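Local coordinates for protein DNA polymerase sliding clamp (Archaeoglobus fulgidus, PDB 1RWZ) that forms a ring-shaped homotrimeric sliding clamp that encircles DNA and probably acts as a moving platform tethering the polymerase and other DNA-processing proteins, at residues N218-L223 with L238-E243; H28-G33 with D62-I67; V14-V19 with R73-S78; D146-Q151 with I163-D168. All blocks are in the same frame, centred on the assembly; numbering follows the deposited sequence.

Interaction 1 (N218-L223 with L238-E243); sequences NYPVRL and LAPRIE
Val221 and Leu238 form an antiparallel hydrogen-bonded pair with CA atoms 5.5 Å apart, after which the backbones run on, roughly opposed, without regular pairing. Val221 N donates to Leu238 O and Leu238 N to Val221 O, both at 3.1 Å. Leu238 O has a second neighbour, the CA of Pro220 just before the strand, at 3.1 Å, in a CA-H...O contact. The two side chains of the pair lie on one face of the sheet, where Val221 CG1 meets Leu238 CB at 4.0 Å. This methyl sits between its own backbone N and carbonyl carbon (chi1 59°). Phe193 of the neighbouring strand 189-194 packs against both side chains. The pair ends the antiparallel hairpin of strands 221-227 and 232-238 in the C-terminal PCNA domain, and the chain then passes into the C-terminal tail. Beyond the Val221-Leu238 pair, the proline rings take over. Pro220 CG touches Pro240 CD at 3.8 Å, the rings set obliquely, while Pro240 CB lies 3.6 Å from Tyr219 O and its CG approaches the Tyr219 carbonyl carbon. Neither proline has an N-H to extend the sheet pairing. Further out, Asn218 bridges to the tail through water with both ends of its amide: one water donates to OD1 and to Arg241 O, while a second accepts from ND2, at 3.0 Å, and donates to Glu243 O. The charged ends of the tail residues have partners elsewhere, Arg241 in Gln151 and Glu243 in a salt bridge with Arg190.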
loop_
_atom_site.group_PDB
_atom_site.type_symbol
_atom_site.label_atom_id
_atom_site.label_comp_id
_atom_site.label_asym_id
_atom_site.label_seq_id
_atom_site.Cartn_x
_atom_site.Cartn_y
_atom_site.Cartn_z
ATOM N N ASN A 218 -6.366 4.050 39.043
ATOM C CA ASN A 218 -7.170 2.830 39.043
ATOM C C ASN A 218 -8.605 3.153 38.636
ATOM O O ASN A 218 -9.563 2.553 39.118
ATOM C CB ASN A 218 -7.128 2.149 40.415
ATOM C CG ASN A 218 -5.742 1.652 40.766
ATOM O OD1 ASN A 218 -5.090 0.979 39.962
ATOM N ND2 ASN A 218 -5.281 1.979 41.968
ATOM N N TYR A 219 -8.722 4.107 37.716
ATOM C CA TYR A 219 -9.994 4.590 37.189
ATOM C C TYR A 219 -9.942 4.499 35.669
ATOM O O TYR A 219 -8.857 4.511 35.082
ATOM C CB TYR A 219 -10.170 6.068 37.543
ATOM C CG TYR A 219 -11.140 6.390 38.649
ATOM C CD1 TYR A 219 -10.968 7.539 39.419
ATOM C CD2 TYR A 219 -12.249 5.587 38.901
ATOM C CE1 TYR A 219 -11.878 7.883 40.414
ATOM C CE2 TYR A 219 -13.165 5.920 39.895
ATOM C CZ TYR A 219 -12.972 7.069 40.648
ATOM O OH TYR A 219 -13.860 7.397 41.652
ATOM N N PRO A 220 -11.109 4.411 35.011
ATOM C CA PRO A 220 -11.092 4.338 33.545
ATOM C C PRO A 220 -10.503 5.650 33.028
ATOM O O PRO A 220 -10.648 6.690 33.666
ATOM C CB PRO A 220 -12.570 4.226 33.182
ATOM C CG PRO A 220 -13.177 3.544 34.394
ATOM C CD PRO A 220 -12.473 4.238 35.540
ATOM N N VAL A 221 -9.831 5.602 31.885
ATOM C CA VAL A 221 -9.267 6.820 31.318
ATOM C C VAL A 221 -10.235 7.349 30.262
ATOM O O VAL A 221 -10.917 6.570 29.592
ATOM C CB VAL A 221 -7.873 6.551 30.677
ATOM C CG1 VAL A 221 -7.985 5.504 29.568
ATOM C CG2 VAL A 221 -7.283 7.850 30.134
ATOM N N ARG A 222 -10.333 8.674 30.154
ATOM C CA ARG A 222 -11.183 9.296 29.146
ATOM C C ARG A 222 -10.240 9.881 28.096
ATOM O O ARG A 222 -9.340 10.650 28.432
ATOM C CB ARG A 222 -12.021 10.442 29.730
ATOM C CG ARG A 222 -13.106 10.047 30.724
ATOM C CD ARG A 222 -13.824 11.308 31.222
ATOM N NE ARG A 222 -14.426 12.058 30.121
ATOM C CZ ARG A 222 -14.678 13.366 30.138
ATOM N NH1 ARG A 222 -14.381 14.096 31.207
ATOM N NH2 ARG A 222 -15.218 13.951 29.073
ATOM N N LEU A 223 -10.447 9.502 26.841
ATOM C CA LEU A 223 -9.633 9.984 25.732
ATOM C C LEU A 223 -10.563 10.751 24.804
ATOM O O LEU A 223 -11.297 10.160 24.018
ATOM C CB LEU A 223 -8.999 8.801 24.996
ATOM C CG LEU A 223 -8.099 7.931 25.884
ATOM C CD1 LEU A 223 -7.698 6.669 25.137
ATOM C CD2 LEU A 223 -6.870 8.720 26.310
ATOM N N LEU A 238 -11.837 3.787 28.566
ATOM C CA LEU A 238 -11.282 2.448 28.703
ATOM C C LEU A 238 -11.105 2.042 30.158
ATOM O O LEU A 238 -10.478 2.762 30.937
ATOM C CB LEU A 238 -9.928 2.382 27.985
ATOM C CG LEU A 238 -9.126 1.081 28.046
ATOM C CD1 LEU A 238 -9.954 -0.056 27.461
ATOM C CD2 LEU A 238 -7.820 1.242 27.277
ATOM N N ALA A 239 -11.659 0.883 30.511
ATOM C CA ALA A 239 -11.553 0.355 31.874
ATOM C C ALA A 239 -10.088 0.078 32.208
ATOM O O ALA A 239 -9.300 -0.306 31.340
ATOM C CB ALA A 239 -12.380 -0.936 32.003
ATOM N N PRO A 240 -9.705 0.248 33.482
ATOM C CA PRO A 240 -8.323 0.017 33.904
ATOM C C PRO A 240 -7.994 -1.406 34.345
ATOM O O PRO A 240 -8.888 -2.201 34.647
ATOM C CB PRO A 240 -8.164 0.995 35.055
ATOM C CG PRO A 240 -9.507 0.851 35.755
ATOM C CD PRO A 240 -10.505 0.819 34.586
ATOM N N ARG A 241 -6.701 -1.710 34.361
ATOM C CA ARG A 241 -6.201 -2.991 34.836
ATOM C C ARG A 241 -5.594 -2.615 36.187
ATOM O O ARG A 241 -5.638 -1.448 36.574
ATOM C CB ARG A 241 -5.129 -3.558 33.895
ATOM C CG ARG A 241 -5.670 -3.958 32.517
ATOM C CD ARG A 241 -4.643 -4.707 31.668
ATOM N NE ARG A 241 -5.207 -5.103 30.373
ATOM C CZ ARG A 241 -4.640 -5.957 29.524
ATOM N NH1 ARG A 241 -3.481 -6.527 29.815
ATOM N NH2 ARG A 241 -5.238 -6.250 28.377
ATOM N N ILE A 242 -5.051 -3.583 36.915
ATOM C CA ILE A 242 -4.457 -3.292 38.218
ATOM C C ILE A 242 -3.058 -2.681 38.080
ATOM O O ILE A 242 -2.154 -3.322 37.562
ATOM C CB ILE A 242 -4.364 -4.579 39.076
ATOM C CG1 ILE A 242 -5.766 -5.159 39.299
ATOM C CG2 ILE A 242 -3.697 -4.272 40.413
ATOM C CD1 ILE A 242 -6.704 -4.237 40.035
ATOM N N GLU A 243 -2.890 -1.441 38.542
ATOM C CA GLU A 243 -1.594 -0.756 38.475
ATOM C C GLU A 243 -0.931 -0.874 39.844
ATOM O O GLU A 243 -1.486 -0.431 40.852
ATOM C CB GLU A 243 -1.788 0.723 38.119
ATOM C CG GLU A 243 -0.533 1.438 37.609
ATOM C CD GLU A 243 0.581 1.518 38.638
ATOM O OE1 GLU A 243 0.348 2.067 39.732
ATOM O OE2 GLU A 243 1.697 1.035 38.351
HETATM O O HOH W 1 -4.908 1.089 36.886
HETATM O O HOH W 2 -2.353 1.834 42.512
#

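Interaction 2 (H28-G33 with D62-I67); sequences HFLEKG and DEEKTI
Glu64 reaches across to the type I turn Leu30-Gly33, which joins strands 24-30 and 33-39 of the N-terminal PCNA domain; strand 65-70 pairs antiparallel with 24-30 as an edge of the sheet. The Glu64 CB lies 3.6 Å from Phe29 O. CG, set anti to the carbonyl carbon (chi1 -59°), packs on Glu31 CG at 3.8 Å, and the chain beyond it is extended. CD comes to 4.0 Å from Leu30 CA, and OE1 is near the Leu30 methyl CD2. At the tip, OE2 accepts from Glu31 N at 2.9 Å, an almost straight bond (176°) that meets the oxygen on its anti side. The same oxygen makes a weak salt bridge with Lys32 NZ at 3.4 Å, which probably offsets some of the negative charge that Glu31 and Glu64 bring together here.

In the strands, Phe29 N donates to Lys65 O at 2.7 Å, and Lys65 N donates back to Phe29 O. The edge of the Phe29 ring touches Ile67, CE1 to CD1 at 3.7 Å. His28, paired with Thr66, lies side by side with it, pointing the same way, and hydrogen-bonds through the ring edge, ND1 to OG1 at 2.7 Å.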
loop_
_atom_site.group_PDB
_atom_site.type_symbol
_atom_site.label_atom_id
_atom_site.label_comp_id
_atom_site.label_asym_id
_atom_site.label_seq_id
_atom_site.Cartn_x
_atom_site.Cartn_y
_atom_site.Cartn_z
ATOM N N HIS A 28 -28.774 9.535 17.619
ATOM C CA HIS A 28 -29.717 10.570 18.007
ATOM C C HIS A 28 -29.489 11.855 17.232
ATOM O O HIS A 28 -28.378 12.387 17.212
ATOM C CB HIS A 28 -29.572 10.888 19.499
ATOM C CG HIS A 28 -29.705 9.696 20.395
ATOM N ND1 HIS A 28 -30.925 9.205 20.807
ATOM C CD2 HIS A 28 -28.768 8.887 20.944
ATOM C CE1 HIS A 28 -30.734 8.143 21.570
ATOM N NE2 HIS A 28 -29.435 7.929 21.669
ATOM N N PHE A 29 -30.539 12.346 16.584
ATOM C CA PHE A 29 -30.454 13.608 15.875
ATOM C C PHE A 29 -31.155 14.596 16.793
ATOM O O PHE A 29 -32.388 14.656 16.848
ATOM C CB PHE A 29 -31.150 13.534 14.518
ATOM C CG PHE A 29 -30.362 12.787 13.486
ATOM C CD1 PHE A 29 -30.427 11.399 13.411
ATOM C CD2 PHE A 29 -29.519 13.467 12.615
ATOM C CE1 PHE A 29 -29.658 10.699 12.481
ATOM C CE2 PHE A 29 -28.746 12.778 11.681
ATOM C CZ PHE A 29 -28.815 11.392 11.613
ATOM N N LEU A 30 -30.353 15.347 17.540
ATOM C CA LEU A 30 -30.867 16.320 18.496
ATOM C C LEU A 30 -30.820 17.728 17.927
ATOM O O LEU A 30 -30.163 17.976 16.920
ATOM C CB LEU A 30 -30.038 16.261 19.779
ATOM C CG LEU A 30 -29.787 14.864 20.355
ATOM C CD1 LEU A 30 -28.850 14.977 21.546
ATOM C CD2 LEU A 30 -31.104 14.217 20.757
ATOM N N GLU A 31 -31.516 18.655 18.574
ATOM C CA GLU A 31 -31.519 20.029 18.102
ATOM C C GLU A 31 -30.094 20.579 18.052
ATOM O O GLU A 31 -29.745 21.338 17.146
ATOM C CB GLU A 31 -32.384 20.906 19.011
ATOM C CG GLU A 31 -33.875 20.600 18.924
ATOM C CD GLU A 31 -34.472 20.924 17.559
ATOM O OE1 GLU A 31 -35.648 20.566 17.327
ATOM O OE2 GLU A 31 -33.777 21.537 16.718
ATOM N N LYS A 32 -29.273 20.171 19.014
ATOM C CA LYS A 32 -27.892 20.638 19.102
ATOM C C LYS A 32 -26.916 19.900 18.182
ATOM O O LYS A 32 -25.784 20.352 17.983
ATOM C CB LYS A 32 -27.406 20.534 20.552
ATOM C CG LYS A 32 -27.167 19.106 21.038
ATOM C CD LYS A 32 -27.750 18.863 22.435
ATOM C CE LYS A 32 -29.216 18.408 22.381
ATOM N NZ LYS A 32 -30.141 19.376 21.715
ATOM N N GLY A 33 -27.349 18.770 17.626
ATOM C CA GLY A 33 -26.481 18.011 16.738
ATOM C C GLY A 33 -26.646 16.509 16.876
ATOM O O GLY A 33 -27.590 16.032 17.510
ATOM N N ASP A 62 -36.904 18.051 11.939
ATOM C CA ASP A 62 -38.194 18.532 12.407
ATOM C C ASP A 62 -38.170 18.382 13.920
ATOM O O ASP A 62 -37.965 19.357 14.643
ATOM C CB ASP A 62 -39.322 17.706 11.788
ATOM C CG ASP A 62 -39.569 18.064 10.335
ATOM O OD1 ASP A 62 -40.180 17.249 9.611
ATOM O OD2 ASP A 62 -39.161 19.170 9.919
ATOM N N GLU A 63 -38.359 17.160 14.398
ATOM C CA GLU A 63 -38.320 16.901 15.830
ATOM C C GLU A 63 -37.071 16.069 16.097
ATOM O O GLU A 63 -36.509 15.482 15.172
ATOM C CB GLU A 63 -39.564 16.126 16.281
ATOM C CG GLU A 63 -39.645 14.687 15.780
ATOM C CD GLU A 63 -40.036 14.581 14.316
ATOM O OE1 GLU A 63 -40.036 13.450 13.781
ATOM O OE2 GLU A 63 -40.351 15.622 13.700
ATOM N N GLU A 64 -36.623 16.032 17.347
ATOM C CA GLU A 64 -35.449 15.237 17.680
ATOM C C GLU A 64 -35.839 13.788 17.442
ATOM O O GLU A 64 -36.917 13.354 17.853
ATOM C CB GLU A 64 -35.043 15.451 19.136
ATOM C CG GLU A 64 -34.715 16.900 19.472
ATOM C CD GLU A 64 -34.008 17.039 20.803
ATOM O OE1 GLU A 64 -34.430 16.370 21.768
ATOM O OE2 GLU A 64 -33.036 17.824 20.890
ATOM N N LYS A 65 -34.973 13.038 16.774
ATOM C CA LYS A 65 -35.282 11.651 16.470
ATOM C C LYS A 65 -34.120 10.703 16.711
ATOM O O LYS A 65 -32.957 11.064 16.538
ATOM C CB LYS A 65 -35.731 11.534 15.010
ATOM C CG LYS A 65 -36.120 10.123 14.588
ATOM C CD LYS A 65 -36.292 10.022 13.079
ATOM C CE LYS A 65 -37.395 10.936 12.575
ATOM N NZ LYS A 65 -37.503 10.901 11.085
ATOM N N THR A 66 -34.455 9.483 17.113
ATOM C CA THR A 66 -33.463 8.451 17.359
ATOM C C THR A 66 -33.698 7.334 16.347
ATOM O O THR A 66 -34.830 6.891 16.165
ATOM C CB THR A 66 -33.602 7.857 18.773
ATOM O OG1 THR A 66 -33.437 8.894 19.747
ATOM C CG2 THR A 66 -32.553 6.776 18.999
ATOM N N ILE A 67 -32.638 6.895 15.680
ATOM C CA ILE A 67 -32.757 5.811 14.712
ATOM C C ILE A 67 -31.778 4.699 15.071
ATOM O O ILE A 67 -30.775 4.937 15.744
ATOM C CB ILE A 67 -32.468 6.288 13.260
ATOM C CG1 ILE A 67 -31.059 6.888 13.171
ATOM C CG2 ILE A 67 -33.522 7.300 12.825
ATOM C CD1 ILE A 67 -30.625 7.220 11.752
HETATM O O HOH W 3 -36.357 21.421 14.956
#

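Interaction 3 (V14-V19 with R73-S78); sequences VTRAIV and RIFDIS
Thr15 and Phe75 mark the closest backbone approach, CA to CA 5.9 Å, of two helical segments whose axes come within 9.4 Å and run at 141° to each other, closer to antiparallel than to perpendicular. No hydrogen bond joins them, and the contact is made mostly by apolar groups. Thr15 turns its methyl to the partner helix: CG2 lies 3.5 Å from Phe75 CA, with Phe75 N and CB close by, and also comes to the edge of the ring near its plane. Its hydroxyl, directed back by a bond to Leu11 O one turn earlier, has Ile74 CG2 as an apolar neighbour at 3.7 Å.

The Phe75 ring, with CG anti to the backbone N (chi1 -178°), reaches out at the flank of the helix pair. Val19 CG1 sits over one face, 4.1 Å from the ring centroid and 16° off the normal, in a CH-pi contact displaced slightly toward the rim. Thr15, Arg16 and Val19 all touch the ring, Arg16 through CB, which meets CE1 obliquely at 3.9 Å. From there the arginine chain runs extended, away from the ring. In PCNA clamps such helices line the central channel, so the exposed arginine is consistent with a basic surface facing DNA.

The far side of helix 71-78 meets a neighbouring subunit, where Arg73 makes a salt bridge with Asp170 of that chain and Ile77 packs on its Ile148. Behind the contact within the chain, Val14 and Ile18 of helix 8-19 rest on Val49 of strand 45-52, and Ile74 of helix 71-78 rests on Val108 of strand 104-109.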
loop_
_atom_site.group_PDB
_atom_site.type_symbol
_atom_site.label_atom_id
_atom_site.label_comp_id
_atom_site.label_asym_id
_atom_site.label_seq_id
_atom_site.Cartn_x
_atom_site.Cartn_y
_atom_site.Cartn_z
ATOM N N VAL A 14 -16.432 9.094 11.865
ATOM C CA VAL A 14 -17.320 8.812 12.986
ATOM C C VAL A 14 -17.893 7.397 12.882
ATOM O O VAL A 14 -18.095 6.718 13.892
ATOM C CB VAL A 14 -18.461 9.844 13.055
ATOM C CG1 VAL A 14 -19.472 9.441 14.106
ATOM C CG2 VAL A 14 -17.880 11.219 13.400
ATOM N N THR A 15 -18.148 6.951 11.659
ATOM C CA THR A 15 -18.671 5.605 11.451
ATOM C C THR A 15 -17.606 4.605 11.881
ATOM O O THR A 15 -17.895 3.630 12.583
ATOM C CB THR A 15 -19.038 5.379 9.961
ATOM O OG1 THR A 15 -20.149 6.217 9.618
ATOM C CG2 THR A 15 -19.424 3.923 9.713
ATOM N N ARG A 16 -16.366 4.852 11.477
ATOM C CA ARG A 16 -15.268 3.962 11.835
ATOM C C ARG A 16 -15.044 3.926 13.346
ATOM O O ARG A 16 -14.745 2.870 13.909
ATOM C CB ARG A 16 -13.973 4.394 11.146
ATOM C CG ARG A 16 -12.788 3.490 11.466
ATOM C CD ARG A 16 -11.557 3.863 10.663
ATOM N NE ARG A 16 -10.435 2.972 10.947
ATOM C CZ ARG A 16 -9.251 3.051 10.348
ATOM N NH1 ARG A 16 -9.033 3.985 9.431
ATOM N NH2 ARG A 16 -8.285 2.194 10.659
ATOM N N ALA A 17 -15.189 5.078 13.997
ATOM C CA ALA A 17 -14.987 5.166 15.441
ATOM C C ALA A 17 -16.003 4.332 16.212
ATOM O O ALA A 17 -15.668 3.717 17.224
ATOM C CB ALA A 17 -15.061 6.623 15.893
ATOM N N ILE A 18 -17.243 4.315 15.733
ATOM C CA ILE A 18 -18.305 3.566 16.397
ATOM C C ILE A 18 -18.242 2.070 16.108
ATOM O O ILE A 18 -18.358 1.256 17.023
ATOM C CB ILE A 18 -19.700 4.088 15.980
ATOM C CG1 ILE A 18 -19.877 5.531 16.460
ATOM C CG2 ILE A 18 -20.796 3.211 16.576
ATOM C CD1 ILE A 18 -21.157 6.183 15.980
ATOM N N VAL A 19 -18.051 1.711 14.841
ATOM C CA VAL A 19 -18.010 0.301 14.464
ATOM C C VAL A 19 -16.814 -0.418 15.087
ATOM O O VAL A 19 -16.774 -1.649 15.143
ATOM C CB VAL A 19 -17.996 0.132 12.914
ATOM C CG1 VAL A 19 -16.624 0.448 12.358
ATOM C CG2 VAL A 19 -18.430 -1.283 12.541
ATOM N N ARG A 73 -22.867 -2.130 7.993
ATOM C CA ARG A 73 -23.303 -1.744 6.651
ATOM C C ARG A 73 -22.887 -0.329 6.273
ATOM O O ARG A 73 -22.329 -0.112 5.197
ATOM C CB ARG A 73 -24.820 -1.869 6.519
ATOM C CG ARG A 73 -25.326 -3.293 6.480
ATOM C CD ARG A 73 -26.818 -3.328 6.186
ATOM N NE ARG A 73 -27.340 -4.691 6.135
ATOM C CZ ARG A 73 -26.993 -5.596 5.223
ATOM N NH1 ARG A 73 -26.121 -5.288 4.272
ATOM N NH2 ARG A 73 -27.516 -6.815 5.268
ATOM N N ILE A 74 -23.166 0.636 7.146
ATOM C CA ILE A 74 -22.801 2.018 6.863
ATOM C C ILE A 74 -21.291 2.113 6.678
ATOM O O ILE A 74 -20.805 2.856 5.826
ATOM C CB ILE A 74 -23.238 2.978 8.001
ATOM C CG1 ILE A 74 -24.760 2.961 8.149
ATOM C CG2 ILE A 74 -22.766 4.399 7.698
ATOM C CD1 ILE A 74 -25.513 3.365 6.897
ATOM N N PHE A 75 -20.545 1.351 7.471
ATOM C CA PHE A 75 -19.097 1.370 7.361
ATOM C C PHE A 75 -18.675 0.810 6.007
ATOM O O PHE A 75 -17.799 1.359 5.341
ATOM C CB PHE A 75 -18.457 0.543 8.478
ATOM C CG PHE A 75 -16.955 0.552 8.450
ATOM C CD1 PHE A 75 -16.256 1.755 8.442
ATOM C CD2 PHE A 75 -16.239 -0.639 8.438
ATOM C CE1 PHE A 75 -14.864 1.773 8.423
ATOM C CE2 PHE A 75 -14.847 -0.630 8.419
ATOM C CZ PHE A 75 -14.160 0.579 8.413
ATOM N N ASP A 76 -19.305 -0.285 5.602
ATOM C CA ASP A 76 -18.978 -0.902 4.327
ATOM C C ASP A 76 -19.264 0.082 3.195
ATOM O O ASP A 76 -18.424 0.294 2.323
ATOM C CB ASP A 76 -19.787 -2.188 4.145
ATOM C CG ASP A 76 -19.306 -3.016 2.970
ATOM O OD1 ASP A 76 -18.078 -3.075 2.745
ATOM O OD2 ASP A 76 -20.153 -3.622 2.281
ATOM N N ILE A 77 -20.441 0.699 3.230
ATOM C CA ILE A 77 -20.836 1.669 2.211
ATOM C C ILE A 77 -19.949 2.915 2.233
ATOM O O ILE A 77 -19.655 3.491 1.186
ATOM C CB ILE A 77 -22.309 2.113 2.400
ATOM C CG1 ILE A 77 -23.244 0.915 2.222
ATOM C CG2 ILE A 77 -22.658 3.213 1.409
ATOM C CD1 ILE A 77 -23.202 0.288 0.835
ATOM N N SER A 78 -19.522 3.326 3.424
ATOM C CA SER A 78 -18.677 4.510 3.560
ATOM C C SER A 78 -17.337 4.337 2.850
ATOM O O SER A 78 -16.664 5.316 2.535
ATOM C CB SER A 78 -18.428 4.831 5.037
ATOM O OG SER A 78 -17.566 3.875 5.630
#

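Interaction 4 (D146-Q151 with I163-D168); sequences DKISDQ and IEAKGD
An ST turn between helix 135-146 and strand 151-157 brings Ser149 against Lys166, at the end of strand 160-166. The turn is closed by Gln151 N, which donates to Ser149 OG at 3.1 Å (158°); OG is placed for it anti to its own backbone N (chi1 179°). The serine CB itself faces the end of strand 160-166, 3.5 Å from Lys166 O, and comes near Ala165 CB.

Ile148 provides the apolar part. Its CG2 methyl, anti to the backbone N, lies over the peptide link between Lys166 and Gly167, 3.5 Å from Gly167 N, and reaches Ala165 CB at 4.2 Å. The Ala165 methyl also approaches Gln151 O, so it lies between Ile148 and Gln151. Strand 170-176 lies close by as well, with Ile172 touching both Ile148 and Ala165.

No direct hydrogen bond joins the two segments; two waters do that work. One is bound to Ser149 OG at 2.8 Å and donates to Lys166 O. The other donates to Gln151 O and accepts from Lys166 N at 3.0 Å. Glu164 and Ile153 are paired directly by backbone bonding, and two residues further along, in the same register, the second water stands between Gln151 and Lys166, where the strands have spread apart.

On its outer side the loop meets another subunit of the trimer: Lys147 packs on Asp76 and Ile148 on Tyr106 of that neighbouring chain. A helix-to-strand loop placed beside the end of strand 160-166, next to the edge strand 170-176, belongs to the head-to-tail subunit interface by which PCNA clamps close their ring.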
loop_
_atom_site.group_PDB
_atom_site.type_symbol
_atom_site.label_atom_id
_atom_site.label_comp_id
_atom_site.label_asym_id
_atom_site.label_seq_id
_atom_site.Cartn_x
_atom_site.Cartn_y
_atom_site.Cartn_z
ATOM N N ASP A 146 3.317 -0.719 21.994
ATOM C CA ASP A 146 2.757 -1.958 21.464
ATOM C C ASP A 146 3.824 -2.970 21.046
ATOM O O ASP A 146 3.561 -4.171 20.987
ATOM C CB ASP A 146 1.843 -1.640 20.278
ATOM C CG ASP A 146 1.258 -2.884 19.635
ATOM O OD1 ASP A 146 0.631 -3.695 20.350
ATOM O OD2 ASP A 146 1.418 -3.043 18.407
ATOM N N LYS A 147 5.025 -2.492 20.751
ATOM C CA LYS A 147 6.101 -3.388 20.351
ATOM C C LYS A 147 6.778 -4.023 21.560
ATOM O O LYS A 147 7.484 -5.023 21.431
ATOM C CB LYS A 147 7.136 -2.628 19.522
ATOM C CG LYS A 147 6.647 -2.284 18.124
ATOM C CD LYS A 147 7.687 -1.514 17.341
ATOM C CE LYS A 147 7.248 -1.344 15.895
ATOM N NZ LYS A 147 5.907 -0.709 15.806
ATOM N N ILE A 148 6.541 -3.446 22.734
ATOM C CA ILE A 148 7.146 -3.922 23.973
ATOM C C ILE A 148 6.227 -4.759 24.861
ATOM O O ILE A 148 6.643 -5.783 25.412
ATOM C CB ILE A 148 7.657 -2.725 24.817
ATOM C CG1 ILE A 148 8.775 -1.998 24.069
ATOM C CG2 ILE A 148 8.141 -3.200 26.178
ATOM C CD1 ILE A 148 9.966 -2.875 23.755
ATOM N N SER A 149 4.979 -4.330 24.997
ATOM C CA SER A 149 4.044 -5.027 25.867
ATOM C C SER A 149 2.603 -4.903 25.398
ATOM O O SER A 149 2.311 -4.199 24.433
ATOM C CB SER A 149 4.176 -4.462 27.287
ATOM O OG SER A 149 3.279 -5.082 28.189
ATOM N N ASP A 150 1.704 -5.605 26.078
ATOM C CA ASP A 150 0.293 -5.536 25.736
ATOM C C ASP A 150 -0.421 -4.669 26.775
ATOM O O ASP A 150 -1.640 -4.520 26.751
ATOM C CB ASP A 150 -0.310 -6.945 25.669
ATOM C CG ASP A 150 -0.270 -7.667 26.997
ATOM O OD1 ASP A 150 0.655 -7.416 27.794
ATOM O OD2 ASP A 150 -1.164 -8.509 27.233
ATOM N N GLN A 151 0.366 -4.088 27.678
ATOM C CA GLN A 151 -0.150 -3.209 28.727
ATOM C C GLN A 151 0.762 -2.005 28.899
ATOM O O GLN A 151 1.975 -2.111 28.749
ATOM C CB GLN A 151 -0.216 -3.939 30.064
ATOM C CG GLN A 151 -1.139 -5.118 30.082
ATOM C CD GLN A 151 -1.064 -5.877 31.389
ATOM O OE1 GLN A 151 -1.940 -6.671 31.704
ATOM N NE2 GLN A 151 -0.005 -5.638 32.155
ATOM N N ILE A 163 4.004 7.586 29.478
ATOM C CA ILE A 163 3.345 6.358 29.048
ATOM C C ILE A 163 4.497 5.359 29.093
ATOM O O ILE A 163 5.495 5.527 28.390
ATOM C CB ILE A 163 2.796 6.452 27.610
ATOM C CG1 ILE A 163 1.632 7.449 27.555
ATOM C CG2 ILE A 163 2.311 5.073 27.148
ATOM C CD1 ILE A 163 1.066 7.654 26.158
ATOM N N GLU A 164 4.371 4.334 29.931
ATOM C CA GLU A 164 5.444 3.357 30.082
ATOM C C GLU A 164 5.016 1.925 29.804
ATOM O O GLU A 164 3.905 1.518 30.141
ATOM C CB GLU A 164 6.009 3.433 31.503
ATOM C CG GLU A 164 6.127 4.849 32.043
ATOM C CD GLU A 164 6.639 4.902 33.471
ATOM O OE1 GLU A 164 6.212 4.063 34.296
ATOM O OE2 GLU A 164 7.459 5.794 33.773
ATOM N N ALA A 165 5.916 1.163 29.190
ATOM C CA ALA A 165 5.657 -0.237 28.881
ATOM C C ALA A 165 6.916 -1.026 29.213
ATOM O O ALA A 165 8.033 -0.585 28.925
ATOM C CB ALA A 165 5.298 -0.401 27.407
ATOM N N LYS A 166 6.740 -2.189 29.830
ATOM C CA LYS A 166 7.880 -3.017 30.200
ATOM C C LYS A 166 7.736 -4.434 29.681
ATOM O O LYS A 166 6.657 -5.018 29.735
ATOM C CB LYS A 166 8.040 -3.048 31.721
ATOM C CG LYS A 166 8.295 -1.690 32.347
ATOM C CD LYS A 166 8.482 -1.807 33.852
ATOM C CE LYS A 166 8.823 -0.460 34.475
ATOM N NZ LYS A 166 10.093 0.095 33.920
ATOM N N GLY A 167 8.834 -4.976 29.167
ATOM C CA GLY A 167 8.830 -6.333 28.656
ATOM C C GLY A 167 9.814 -7.139 29.475
ATOM O O GLY A 167 10.304 -6.662 30.495
ATOM N N ASP A 168 10.118 -8.356 29.040
ATOM C CA ASP A 168 11.061 -9.184 29.779
ATOM C C ASP A 168 12.464 -8.590 29.801
ATOM O O ASP A 168 13.078 -8.482 30.864
ATOM C CB ASP A 168 11.113 -10.596 29.189
ATOM C CG ASP A 168 9.862 -11.400 29.488
ATOM O OD1 ASP A 168 9.501 -11.516 30.679
ATOM O OD2 ASP A 168 9.243 -11.924 28.534
HETATM O O HOH W 4 4.639 -7.141 29.419
HETATM O O HOH W 5 3.898 -2.790 30.600
#

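Overall arrangement
From the N terminus, helix 8-19 opens interaction 3, which closes only at helix 71-78; interaction 2, joining 28-33 to 62-67, is nested inside that long loop. The two are tied through the chain, since helix 8-19 leads into strand 24-30 and strand 65-70 into helix 71-78. Interactions 4 and 1 follow in series, each closing a short loop in the C-terminal domain. They touch where the Arg241 and Gln151 side chains meet. Interactions 1 and 2 reach the same long antiparallel sheet, which crosses from one domain to the other, although their centres lie about 32 Å apart. No contact crosses another along the chain.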